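Long-range contacts in type I site-specific restriction-modification system, R (Restriction) subunit (Vibrio vulnificus, PDB 3H1T), which probably uses ATP binding and hydrolysis to move along and cleave DNA, as the putative restriction subunit of a type I restriction-modification enzyme: residues A89-K94 and F118-N123; V376-S381 and I554-G559; I443-D448 and L508-V513. All coordinates share one frame; numbering follows the deposited sequence.

Interaction 1 (A89-K94 and F118-N123)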
ATOM      1  N   ALA A  89       3.536  18.822 -13.786  1.00 19.54           N
ATOM      2  CA  ALA A  89       3.198  20.034 -13.027  1.00 18.16           C
ATOM      3  C   ALA A  89       1.727  20.115 -12.623  1.00 19.92           C
ATOM      4  O   ALA A  89       0.891  19.342 -13.087  1.00 19.67           O
ATOM      5  CB  ALA A  89       3.584  21.297 -13.817  1.00 17.57           C
ATOM      6  N   VAL A  90       1.409  21.070 -11.762  1.00 22.75           N
ATOM      7  CA  VAL A  90       0.034  21.221 -11.319  1.00 23.78           C
ATOM      8  C   VAL A  90      -0.340  22.696 -11.158  1.00 25.06           C
ATOM      9  O   VAL A  90       0.506  23.525 -10.819  1.00 24.14           O
ATOM     10  CB  VAL A  90      -0.184  20.422  -9.994  1.00 25.66           C
ATOM     11  CG1 VAL A  90       0.574  21.067  -8.841  1.00 23.82           C
ATOM     12  CG2 VAL A  90      -1.667  20.293  -9.712  1.00 23.99           C
ATOM     13  N   VAL A  91      -1.602  23.018 -11.416  1.00 22.79           N
ATOM     14  CA  VAL A  91      -2.058  24.396 -11.336  1.00 23.24           C
ATOM     15  C   VAL A  91      -3.283  24.618 -10.452  1.00 24.82           C
ATOM     16  O   VAL A  91      -4.245  23.858 -10.495  1.00 24.73           O
ATOM     17  CB  VAL A  91      -2.429  24.937 -12.751  1.00 24.86           C
ATOM     18  CG1 VAL A  91      -2.772  26.429 -12.679  1.00 24.02           C
ATOM     19  CG2 VAL A  91      -1.280  24.700 -13.705  1.00 24.91           C
ATOM     20  N   GLU A  92      -3.250  25.675  -9.657  1.00 30.26           N
ATOM     21  CA  GLU A  92      -4.386  26.026  -8.822  1.00 33.02           C
ATOM     22  C   GLU A  92      -4.931  27.314  -9.438  1.00 34.34           C
ATOM     23  O   GLU A  92      -4.225  28.316  -9.516  1.00 35.45           O
ATOM     24  CB  GLU A  92      -3.951  26.273  -7.370  1.00 36.80           C
ATOM     25  CG  GLU A  92      -4.585  25.367  -6.308  1.00 40.89           C
ATOM     26  CD  GLU A  92      -6.112  25.404  -6.274  1.00 41.84           C
ATOM     27  OE1 GLU A  92      -6.694  26.459  -5.942  1.00 41.59           O
ATOM     28  OE2 GLU A  92      -6.728  24.358  -6.579  1.00 42.67           O
ATOM     29  N   ALA A  93      -6.174  27.295  -9.893  1.00 37.21           N
ATOM     30  CA  ALA A  93      -6.740  28.488 -10.498  1.00 38.80           C
ATOM     31  C   ALA A  93      -7.649  29.168  -9.496  1.00 38.62           C
ATOM     32  O   ALA A  93      -8.146  28.535  -8.567  1.00 39.77           O
ATOM     33  CB  ALA A  93      -7.520  28.124 -11.768  1.00 37.73           C
ATOM     34  N   LYS A  94      -7.834  30.465  -9.663  1.00 33.72           N
ATOM     35  CA  LYS A  94      -8.685  31.230  -8.784  1.00 33.53           C
ATOM     36  C   LYS A  94      -9.366  32.266  -9.659  1.00 33.85           C
ATOM     37  O   LYS A  94      -8.915  32.536 -10.769  1.00 33.80           O
ATOM     38  CB  LYS A  94      -7.858  31.907  -7.687  1.00 46.00           C
ATOM     39  CG  LYS A  94      -7.431  30.958  -6.568  1.00 48.47           C
ATOM     40  CD  LYS A  94      -8.628  30.528  -5.709  1.00 50.93           C
ATOM     41  CE  LYS A  94      -8.334  29.299  -4.828  1.00 50.53           C
ATOM     42  NZ  LYS A  94      -7.279  29.500  -3.794  1.00 50.04           N
ATOM     43  N   PHE A 118       6.910  21.042 -10.036  1.00 22.35           N
ATOM     44  CA  PHE A 118       6.493  22.369 -10.472  1.00 20.24           C
ATOM     45  C   PHE A 118       5.064  22.689 -10.047  1.00 21.42           C
ATOM     46  O   PHE A 118       4.145  21.909 -10.275  1.00 20.61           O
ATOM     47  CB  PHE A 118       6.650  22.486 -11.993  1.00 20.67           C
ATOM     48  CG  PHE A 118       8.042  22.187 -12.466  1.00 22.09           C
ATOM     49  CD1 PHE A 118       9.089  23.072 -12.203  1.00 19.48           C
ATOM     50  CD2 PHE A 118       8.333  20.959 -13.064  1.00 21.80           C
ATOM     51  CE1 PHE A 118      10.413  22.733 -12.511  1.00 21.49           C
ATOM     52  CE2 PHE A 118       9.648  20.606 -13.382  1.00 21.97           C
ATOM     53  CZ  PHE A 118      10.693  21.495 -13.101  1.00 22.25           C
ATOM     54  N   ALA A 119       4.872  23.839  -9.420  1.00 22.01           N
ATOM     55  CA  ALA A 119       3.541  24.211  -8.971  1.00 22.51           C
ATOM     56  C   ALA A 119       3.177  25.627  -9.389  1.00 23.21           C
ATOM     57  O   ALA A 119       4.012  26.525  -9.327  1.00 24.52           O
ATOM     58  CB  ALA A 119       3.453  24.074  -7.443  1.00 23.96           C
ATOM     59  N   TYR A 120       1.929  25.830  -9.804  1.00 24.80           N
ATOM     60  CA  TYR A 120       1.477  27.141 -10.253  1.00 23.53           C
ATOM     61  C   TYR A 120       0.181  27.606  -9.630  1.00 21.59           C
ATOM     62  O   TYR A 120      -0.733  26.838  -9.402  1.00 23.62           O
ATOM     63  CB  TYR A 120       1.300  27.134 -11.768  1.00 22.34           C
ATOM     64  CG  TYR A 120       2.556  26.740 -12.482  1.00 25.92           C
ATOM     65  CD1 TYR A 120       3.535  27.691 -12.774  1.00 25.50           C
ATOM     66  CD2 TYR A 120       2.814  25.403 -12.775  1.00 25.27           C
ATOM     67  CE1 TYR A 120       4.749  27.317 -13.337  1.00 26.46           C
ATOM     68  CE2 TYR A 120       4.025  25.009 -13.333  1.00 27.82           C
ATOM     69  CZ  TYR A 120       4.992  25.968 -13.605  1.00 28.88           C
ATOM     70  OH  TYR A 120       6.196  25.561 -14.105  1.00 30.27           O
ATOM     71  N   SER A 121       0.110  28.890  -9.353  1.00 21.50           N
ATOM     72  CA  SER A 121      -1.089  29.480  -8.833  1.00 23.20           C
ATOM     73  C   SER A 121      -1.375  30.579  -9.843  1.00 25.00           C
ATOM     74  O   SER A 121      -0.469  31.315 -10.232  1.00 27.48           O
ATOM     75  CB  SER A 121      -0.837  30.040  -7.437  1.00 19.76           C
ATOM     76  OG  SER A 121      -2.017  30.616  -6.950  1.00 21.56           O
ATOM     77  N   THR A 122      -2.621  30.693 -10.287  1.00 22.38           N
ATOM     78  CA  THR A 122      -2.953  31.705 -11.263  1.00 22.94           C
ATOM     79  C   THR A 122      -4.357  32.220 -11.081  1.00 24.74           C
ATOM     80  O   THR A 122      -5.222  31.510 -10.572  1.00 25.40           O
ATOM     81  CB  THR A 122      -2.839  31.150 -12.684  1.00 25.40           C
ATOM     82  OG1 THR A 122      -3.280  32.140 -13.623  1.00 27.75           O
ATOM     83  CG2 THR A 122      -3.697  29.898 -12.823  1.00 24.32           C
ATOM     84  N   ASN A 123      -4.571  33.466 -11.498  1.00 25.79           N
ATOM     85  CA  ASN A 123      -5.879  34.094 -11.425  1.00 25.19           C
ATOM     86  C   ASN A 123      -6.258  34.555 -12.820  1.00 25.41           C
ATOM     87  O   ASN A 123      -7.082  35.454 -12.984  1.00 27.23           O
ATOM     88  CB  ASN A 123      -5.864  35.280 -10.445  1.00 27.81           C
ATOM     89  CG  ASN A 123      -4.842  36.360 -10.816  1.00 28.84           C
ATOM     90  OD1 ASN A 123      -4.046  36.208 -11.740  1.00 29.63           O
ATOM     91  ND2 ASN A 123      -4.867  37.460 -10.074  1.00 29.58           N
TER
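Ala89-Ala93 and Phe118-Thr122 are neighbouring parallel strands whose axes come within 4.6 Å, with directions 17° apart. Toward strand 118-122, Val90 and Glu92 use both their N-H and their C=O: the N-H groups go to Phe118 O and Tyr120 O, and the carbonyls accept from Tyr120 N and Thr122 N. Ala89 and Val91 serve strand 75-81 instead. Glu92 N lies 2.8 Å from Tyr120 O, whereas the bond from Lys94 N to Thr122 O is weak, bent to 128° at the hydrogen where the strand gives out. On one face, the Tyr120 ring meets Ala89 edge-on, CE2 lying 3.8 Å from Ala89 CB, a partner small enough to sit in the ring plane. Val91 divides its branches: CG2 packs 4.0 Å from Tyr120 CB, and CG1 3.6 Å from Thr122 CG2. With Thr122 OG1 anti to the backbone N (chi1 175°), the hydroxyl bonds to Glu126 O and the methyl is left to meet the valine. Leu149 of helix 146-157 packs over Ala89 and Tyr120. On the other face, Val90 CG1 stands 4.4 Å from Ala119 CB under helix 104-114. Beyond it, Glu92 OE1 and Lys94 NZ of the same segment form a long salt bridge, 3.8 Å. This is a beta-alpha-beta unit, and Asp77, Glu92 and Lys94 fit the PD-(D/E)xK nuclease pattern, consistent with the DNA-cleaving domain of HsdR subunits.

Interaction 2 (V376-S381 and I554-G559)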
ATOM      1  N   VAL A 376     -11.207   0.308  17.200  1.00 32.69           N
ATOM      2  CA  VAL A 376     -10.496  -0.546  18.122  1.00 32.47           C
ATOM      3  C   VAL A 376     -11.352  -0.788  19.364  1.00 32.29           C
ATOM      4  O   VAL A 376     -11.932   0.137  19.927  1.00 31.01           O
ATOM      5  CB  VAL A 376      -9.148   0.051  18.584  1.00 26.31           C
ATOM      6  CG1 VAL A 376      -8.499  -0.903  19.583  1.00 23.61           C
ATOM      7  CG2 VAL A 376      -8.230   0.278  17.405  1.00 26.62           C
ATOM      8  N   HIS A 377     -11.456  -2.050  19.758  1.00 37.38           N
ATOM      9  CA  HIS A 377     -12.205  -2.445  20.942  1.00 37.13           C
ATOM     10  C   HIS A 377     -11.186  -3.199  21.768  1.00 37.79           C
ATOM     11  O   HIS A 377     -10.880  -4.361  21.487  1.00 38.85           O
ATOM     12  CB  HIS A 377     -13.367  -3.368  20.578  1.00 40.14           C
ATOM     13  CG  HIS A 377     -14.324  -2.781  19.588  1.00 42.25           C
ATOM     14  ND1 HIS A 377     -14.962  -1.578  19.793  1.00 43.24           N
ATOM     15  CD2 HIS A 377     -14.759  -3.237  18.390  1.00 43.76           C
ATOM     16  CE1 HIS A 377     -15.751  -1.318  18.765  1.00 45.64           C
ATOM     17  NE2 HIS A 377     -15.647  -2.310  17.900  1.00 42.99           N
ATOM     18  N   ARG A 378     -10.614  -2.511  22.748  1.00 33.49           N
ATOM     19  CA  ARG A 378      -9.615  -3.083  23.638  1.00 33.64           C
ATOM     20  C   ARG A 378     -10.417  -3.782  24.742  1.00 34.55           C
ATOM     21  O   ARG A 378     -11.364  -3.207  25.296  1.00 34.86           O
ATOM     22  CB  ARG A 378      -8.750  -1.944  24.199  1.00 39.12           C
ATOM     23  CG  ARG A 378      -7.438  -2.343  24.843  1.00 40.85           C
ATOM     24  CD  ARG A 378      -6.312  -1.360  24.469  1.00 43.66           C
ATOM     25  NE  ARG A 378      -6.745   0.033  24.380  1.00 44.71           N
ATOM     26  CZ  ARG A 378      -7.211   0.736  25.410  1.00 49.65           C
ATOM     27  NH1 ARG A 378      -7.300   0.173  26.609  1.00 49.97           N
ATOM     28  NH2 ARG A 378      -7.605   1.995  25.246  1.00 49.17           N
ATOM     29  N   VAL A 379     -10.070  -5.028  25.038  1.00 32.23           N
ATOM     30  CA  VAL A 379     -10.770  -5.773  26.070  1.00 33.03           C
ATOM     31  C   VAL A 379      -9.793  -6.251  27.119  1.00 34.48           C
ATOM     32  O   VAL A 379      -8.919  -7.064  26.824  1.00 35.08           O
ATOM     33  CB  VAL A 379     -11.470  -7.003  25.497  1.00 27.03           C
ATOM     34  CG1 VAL A 379     -12.312  -7.662  26.585  1.00 25.93           C
ATOM     35  CG2 VAL A 379     -12.324  -6.596  24.317  1.00 26.15           C
ATOM     36  N   ILE A 380      -9.924  -5.751  28.342  1.00 29.41           N
ATOM     37  CA  ILE A 380      -9.017  -6.180  29.385  1.00 32.03           C
ATOM     38  C   ILE A 380      -9.739  -7.008  30.446  1.00 33.36           C
ATOM     39  O   ILE A 380     -10.912  -6.777  30.778  1.00 32.34           O
ATOM     40  CB  ILE A 380      -8.308  -4.972  30.068  1.00 53.29           C
ATOM     41  CG1 ILE A 380      -7.238  -5.483  31.037  1.00 54.80           C
ATOM     42  CG2 ILE A 380      -9.309  -4.153  30.870  1.00 53.05           C
ATOM     43  CD1 ILE A 380      -6.082  -6.198  30.377  1.00 57.64           C
ATOM     44  N   SER A 381      -9.026  -7.996  30.967  1.00 55.26           N
ATOM     45  CA  SER A 381      -9.574  -8.871  31.991  1.00 58.39           C
ATOM     46  C   SER A 381      -9.592  -8.139  33.343  1.00 61.38           C
ATOM     47  O   SER A 381      -8.618  -7.472  33.719  1.00 61.23           O
ATOM     48  CB  SER A 381      -8.737 -10.152  32.071  1.00 47.93           C
ATOM     49  OG  SER A 381      -8.662 -10.790  30.801  1.00 46.50           O
ATOM     50  N   ILE A 554     -11.032  -4.108  15.158  1.00 36.26           N
ATOM     51  CA  ILE A 554      -9.866  -4.769  15.704  1.00 35.20           C
ATOM     52  C   ILE A 554     -10.209  -5.000  17.170  1.00 36.38           C
ATOM     53  O   ILE A 554     -10.211  -4.062  17.967  1.00 35.44           O
ATOM     54  CB  ILE A 554      -8.607  -3.901  15.621  1.00 32.47           C
ATOM     55  CG1 ILE A 554      -8.156  -3.749  14.159  1.00 32.07           C
ATOM     56  CG2 ILE A 554      -7.497  -4.531  16.436  1.00 30.90           C
ATOM     57  CD1 ILE A 554      -6.922  -2.819  14.005  1.00 31.43           C
ATOM     58  N   ILE A 555     -10.576  -6.233  17.504  1.00 28.73           N
ATOM     59  CA  ILE A 555     -10.902  -6.589  18.877  1.00 29.30           C
ATOM     60  C   ILE A 555      -9.591  -7.082  19.506  1.00 30.07           C
ATOM     61  O   ILE A 555      -8.999  -8.063  19.047  1.00 30.44           O
ATOM     62  CB  ILE A 555     -11.977  -7.700  18.927  1.00 37.47           C
ATOM     63  CG1 ILE A 555     -13.306  -7.215  18.340  1.00 37.78           C
ATOM     64  CG2 ILE A 555     -12.238  -8.093  20.353  1.00 39.33           C
ATOM     65  CD1 ILE A 555     -13.333  -7.088  16.830  1.00 40.88           C
ATOM     66  N   ASP A 556      -9.125  -6.372  20.533  1.00 41.27           N
ATOM     67  CA  ASP A 556      -7.857  -6.676  21.218  1.00 41.81           C
ATOM     68  C   ASP A 556      -8.038  -7.296  22.612  1.00 41.86           C
ATOM     69  O   ASP A 556      -8.406  -6.603  23.569  1.00 42.24           O
ATOM     70  CB  ASP A 556      -7.047  -5.374  21.346  1.00 35.78           C
ATOM     71  CG  ASP A 556      -5.596  -5.607  21.732  1.00 35.17           C
ATOM     72  OD1 ASP A 556      -5.206  -6.765  21.980  1.00 33.84           O
ATOM     73  OD2 ASP A 556      -4.838  -4.618  21.791  1.00 37.60           O
ATOM     74  N   TYR A 557      -7.750  -8.592  22.731  1.00 37.61           N
ATOM     75  CA  TYR A 557      -7.886  -9.319  23.997  1.00 36.36           C
ATOM     76  C   TYR A 557      -6.581  -9.392  24.770  1.00 38.64           C
ATOM     77  O   TYR A 557      -6.556  -9.879  25.902  1.00 38.76           O
ATOM     78  CB  TYR A 557      -8.395 -10.741  23.732  1.00 34.51           C
ATOM     79  CG  TYR A 557      -9.852 -10.788  23.330  1.00 33.43           C
ATOM     80  CD1 TYR A 557     -10.854 -10.493  24.258  1.00 30.45           C
ATOM     81  CD2 TYR A 557     -10.231 -11.100  22.021  1.00 32.59           C
ATOM     82  CE1 TYR A 557     -12.189 -10.502  23.895  1.00 29.55           C
ATOM     83  CE2 TYR A 557     -11.578 -11.106  21.644  1.00 31.09           C
ATOM     84  CZ  TYR A 557     -12.547 -10.806  22.589  1.00 28.95           C
ATOM     85  OH  TYR A 557     -13.868 -10.819  22.238  1.00 29.92           O
ATOM     86  N   THR A 558      -5.497  -8.924  24.161  1.00 34.45           N
ATOM     87  CA  THR A 558      -4.207  -8.938  24.829  1.00 35.65           C
ATOM     88  C   THR A 558      -4.195  -7.854  25.905  1.00 37.93           C
ATOM     89  O   THR A 558      -3.489  -7.965  26.909  1.00 38.25           O
ATOM     90  CB  THR A 558      -3.047  -8.661  23.830  1.00 39.85           C
ATOM     91  OG1 THR A 558      -3.078  -7.287  23.420  1.00 38.58           O
ATOM     92  CG2 THR A 558      -3.192  -9.536  22.599  1.00 39.55           C
ATOM     93  N   GLY A 559      -4.989  -6.810  25.697  1.00 53.19           N
ATOM     94  CA  GLY A 559      -5.040  -5.725  26.654  1.00 54.03           C
ATOM     95  C   GLY A 559      -3.737  -4.948  26.657  1.00 54.69           C
ATOM     96  O   GLY A 559      -3.190  -4.628  27.721  1.00 56.00           O
TER
HETATM   97  O   HOH W   1      -8.497  -9.494  27.850  1.00 34.78           O
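Within the parallel part of the sheet of the second RecA-like helicase domain, His377 and Val379 bind the end of strand 552-556. His377 N donates to Ile554 O almost straight (173° at the hydrogen), His377 O takes Asp556 N, and Val379 N closes the series on Asp556 O at 2.7 Å. Beyond this the 554-559 backbone leaves the sheet. Asp556 OD1 accepts both Thr558 OG1, on its syn side at 2.6 Å, and Thr558 N from above the carboxylate plane, at 3.1 Å; the latter makes an Asx turn, for which a short acidic side chain is well suited. Where strand pairing ends, a water bridges Val379 O and Tyr557 O, donating to both, and accepts from Ser381 OG. The side chains of Tyr557 and Val379 run alongside each other in a common direction: CD1 of the ring is 3.8 Å from Val379 CB, and both valine branches approach the CD1-CE1 part of the ring. Gly559, with a positive phi (69°) that favours glycine, brings its CA to 3.9 Å from Ile380 CD1. Farther out, Tyr557 stacks on Phe425 and its OH hydrogen-bonds His428 ND1 of helix 422-436, while Asp556 OD2 is held by Thr562 of helix 561-564. Strand 576-582 pairs with the other edge of 374-381, where Arg378 forms a salt bridge with Glu579.

Interaction 3 (I443-D448 and L508-V513)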
ATOM      1  N   ILE A 443     -11.039 -13.240  11.659  1.00 23.00           N
ATOM      2  CA  ILE A 443      -9.794 -13.997  11.790  1.00 23.43           C
ATOM      3  C   ILE A 443      -9.288 -13.814  13.212  1.00 23.89           C
ATOM      4  O   ILE A 443      -9.160 -12.690  13.682  1.00 24.79           O
ATOM      5  CB  ILE A 443      -8.681 -13.497  10.815  1.00 36.21           C
ATOM      6  CG1 ILE A 443      -9.134 -13.633   9.361  1.00 37.36           C
ATOM      7  CG2 ILE A 443      -7.412 -14.352  10.988  1.00 36.93           C
ATOM      8  CD1 ILE A 443      -8.161 -13.039   8.366  1.00 37.99           C
ATOM      9  N   VAL A 444      -8.993 -14.904  13.910  1.00 26.97           N
ATOM     10  CA  VAL A 444      -8.512 -14.793  15.285  1.00 26.15           C
ATOM     11  C   VAL A 444      -7.084 -15.290  15.411  1.00 26.10           C
ATOM     12  O   VAL A 444      -6.798 -16.457  15.171  1.00 26.31           O
ATOM     13  CB  VAL A 444      -9.421 -15.599  16.265  1.00 22.12           C
ATOM     14  CG1 VAL A 444      -8.974 -15.380  17.725  1.00 20.09           C
ATOM     15  CG2 VAL A 444     -10.855 -15.173  16.099  1.00 17.31           C
ATOM     16  N   PHE A 445      -6.190 -14.391  15.793  1.00 26.47           N
ATOM     17  CA  PHE A 445      -4.786 -14.732  15.928  1.00 27.21           C
ATOM     18  C   PHE A 445      -4.444 -15.223  17.327  1.00 29.74           C
ATOM     19  O   PHE A 445      -4.373 -14.442  18.279  1.00 32.46           O
ATOM     20  CB  PHE A 445      -3.934 -13.522  15.563  1.00 30.66           C
ATOM     21  CG  PHE A 445      -3.991 -13.176  14.107  1.00 32.08           C
ATOM     22  CD1 PHE A 445      -3.152 -13.809  13.199  1.00 30.54           C
ATOM     23  CD2 PHE A 445      -4.938 -12.275  13.633  1.00 34.20           C
ATOM     24  CE1 PHE A 445      -3.256 -13.556  11.833  1.00 32.21           C
ATOM     25  CE2 PHE A 445      -5.049 -12.012  12.266  1.00 35.23           C
ATOM     26  CZ  PHE A 445      -4.203 -12.657  11.365  1.00 32.09           C
ATOM     27  N   CYS A 446      -4.202 -16.525  17.437  1.00 32.00           N
ATOM     28  CA  CYS A 446      -3.896 -17.146  18.717  1.00 34.02           C
ATOM     29  C   CYS A 446      -2.404 -17.342  18.974  1.00 33.68           C
ATOM     30  O   CYS A 446      -1.566 -17.098  18.098  1.00 34.89           O
ATOM     31  CB  CYS A 446      -4.634 -18.481  18.807  1.00 33.32           C
ATOM     32  SG  CYS A 446      -6.422 -18.306  18.414  1.00 33.84           S
ATOM     33  N   VAL A 447      -2.081 -17.787  20.183  1.00 29.64           N
ATOM     34  CA  VAL A 447      -0.704 -18.014  20.617  1.00 27.59           C
ATOM     35  C   VAL A 447       0.063 -19.087  19.838  1.00 27.52           C
ATOM     36  O   VAL A 447       1.180 -18.847  19.398  1.00 28.25           O
ATOM     37  CB  VAL A 447      -0.678 -18.345  22.119  1.00 27.17           C
ATOM     38  CG1 VAL A 447       0.748 -18.560  22.584  1.00 27.41           C
ATOM     39  CG2 VAL A 447      -1.338 -17.201  22.892  1.00 27.31           C
ATOM     40  N   ASP A 448      -0.511 -20.275  19.702  1.00 31.14           N
ATOM     41  CA  ASP A 448       0.125 -21.343  18.920  1.00 31.96           C
ATOM     42  C   ASP A 448      -0.967 -22.166  18.260  1.00 31.63           C
ATOM     43  O   ASP A 448      -2.155 -21.907  18.474  1.00 31.91           O
ATOM     44  CB  ASP A 448       0.997 -22.251  19.794  1.00 38.00           C
ATOM     45  CG  ASP A 448       0.420 -22.462  21.178  1.00 41.39           C
ATOM     46  OD1 ASP A 448      -0.791 -22.775  21.304  1.00 40.07           O
ATOM     47  OD2 ASP A 448       1.200 -22.318  22.147  1.00 44.13           O
ATOM     48  N   LEU A 508       0.755 -18.464  10.482  1.00 40.45           N
ATOM     49  CA  LEU A 508       0.473 -18.586   9.050  1.00 40.21           C
ATOM     50  C   LEU A 508      -0.349 -17.490   8.339  1.00 39.86           C
ATOM     51  O   LEU A 508      -0.028 -17.107   7.205  1.00 39.17           O
ATOM     52  CB  LEU A 508      -0.193 -19.929   8.775  1.00 45.02           C
ATOM     53  CG  LEU A 508      -0.293 -20.232   7.280  1.00 48.11           C
ATOM     54  CD1 LEU A 508       1.098 -20.524   6.745  1.00 46.54           C
ATOM     55  CD2 LEU A 508      -1.217 -21.418   7.044  1.00 48.36           C
ATOM     56  N   LEU A 509      -1.407 -16.992   8.974  1.00 38.93           N
ATOM     57  CA  LEU A 509      -2.213 -15.980   8.307  1.00 38.25           C
ATOM     58  C   LEU A 509      -1.794 -14.542   8.557  1.00 38.08           C
ATOM     59  O   LEU A 509      -2.495 -13.620   8.156  1.00 37.15           O
ATOM     60  CB  LEU A 509      -3.691 -16.156   8.651  1.00 38.14           C
ATOM     61  CG  LEU A 509      -4.287 -17.539   8.334  1.00 39.02           C
ATOM     62  CD1 LEU A 509      -5.803 -17.475   8.405  1.00 36.73           C
ATOM     63  CD2 LEU A 509      -3.848 -18.004   6.945  1.00 36.23           C
ATOM     64  N   THR A 510      -0.658 -14.331   9.204  1.00 46.49           N
ATOM     65  CA  THR A 510      -0.221 -12.965   9.409  1.00 49.78           C
ATOM     66  C   THR A 510      -0.028 -12.365   8.011  1.00 51.84           C
ATOM     67  O   THR A 510      -0.436 -11.234   7.760  1.00 53.27           O
ATOM     68  CB  THR A 510       1.081 -12.895  10.240  1.00 45.75           C
ATOM     69  OG1 THR A 510       2.016 -13.869   9.768  1.00 47.34           O
ATOM     70  CG2 THR A 510       0.780 -13.141  11.716  1.00 44.42           C
ATOM     71  N   THR A 511       0.596 -13.125   7.106  1.00 57.78           N
ATOM     72  CA  THR A 511       0.794 -12.682   5.718  1.00 58.53           C
ATOM     73  C   THR A 511       0.184 -13.741   4.800  1.00 60.03           C
ATOM     74  O   THR A 511       0.358 -13.692   3.587  1.00 61.59           O
ATOM     75  CB  THR A 511       2.276 -12.561   5.300  1.00 54.96           C
ATOM     76  OG1 THR A 511       2.875 -13.862   5.262  1.00 55.90           O
ATOM     77  CG2 THR A 511       3.031 -11.672   6.246  1.00 53.73           C
ATOM     78  N   GLY A 512      -0.531 -14.691   5.391  1.00 62.30           N
ATOM     79  CA  GLY A 512      -1.139 -15.754   4.623  1.00 63.70           C
ATOM     80  C   GLY A 512      -2.487 -15.469   3.972  1.00 63.82           C
ATOM     81  O   GLY A 512      -2.786 -16.042   2.921  1.00 64.44           O
ATOM     82  N   VAL A 513      -3.297 -14.592   4.557  1.00 61.94           N
ATOM     83  CA  VAL A 513      -4.626 -14.294   4.031  1.00 62.76           C
ATOM     84  C   VAL A 513      -4.799 -13.073   3.156  1.00 62.52           C
ATOM     85  O   VAL A 513      -4.259 -12.005   3.424  1.00 63.42           O
ATOM     86  CB  VAL A 513      -5.661 -14.089   5.156  1.00 66.92           C
ATOM     87  CG1 VAL A 513      -6.871 -14.963   4.894  1.00 67.16           C
ATOM     88  CG2 VAL A 513      -5.037 -14.360   6.516  1.00 67.85           C
TER
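Phe445 reaches from its strand to the backbone at Leu509 and Thr510, meeting it with the far end of its ring. From CB, the first torsion sets CG beside the backbone N, anti to the carbonyl carbon (chi1 -69°). Farther along the ring, CE1 makes most of the contact: Leu509 C lies in the ring plane 3.7 Å away, and Thr510 N, also at the edge, is 3.8 Å from CE1. The same CE1 has an aliphatic neighbour in each residue, Leu509 CB and Thr510 CG2. At the tip, CZ comes 3.8 Å from Leu509 O, where the weakly positive ring edge probably interacts favourably with the carbonyl; a flat ring can present such an edge to a peptide. Thr510 turns its methyl to the phenylalanine while its hydroxyl bonds Gln507 O. The sequence here, Thr-Thr-Gly-Val-Asp after strand 502-505, is consistent with motif V of superfamily 2 helicases, and Val513 O makes a weak hydrogen bond to Arg539, in the probable motif VI. Two residues earlier on strand 441-446, Ile443 extends the contact along the loop, its unequal branches suiting two partners at different depths. On the long branch, Ile443 CD1 and Val513 CG2 meet tip to tip at 3.9 Å, although Val513 is poorly ordered. Ile443 CG2, the shorter branch, stands 4.4 Å from Leu509 CD1. Leu489 of helix 482-493 touches both Leu509 and Val513, and Ile536 of helix 530-537 lies against Phe445 and Thr510.

Interaction 1 comes first along the chain and lies in the N-terminal six-stranded mixed sheet, about 48 Å, centre to centre, from each of the others. Interactions 2 and 3 both reach one eight-stranded sheet near the C-terminal end of this fragment, interaction 3 through strand 441-446 only, its partner being the loop after strand 502-505. Their centres are about 17 Å apart and nearest atoms about 6 Å. Interaction 3 is nested within the chain loop that interaction 2 closes; strand 518-524 runs between strands 441-446 and 552-556. The seven-stranded parallel sheet of the first RecA-like domain is formed by residues between interactions 1 and 2. A probable nuclease module is thus kept apart from the helicase-like motor.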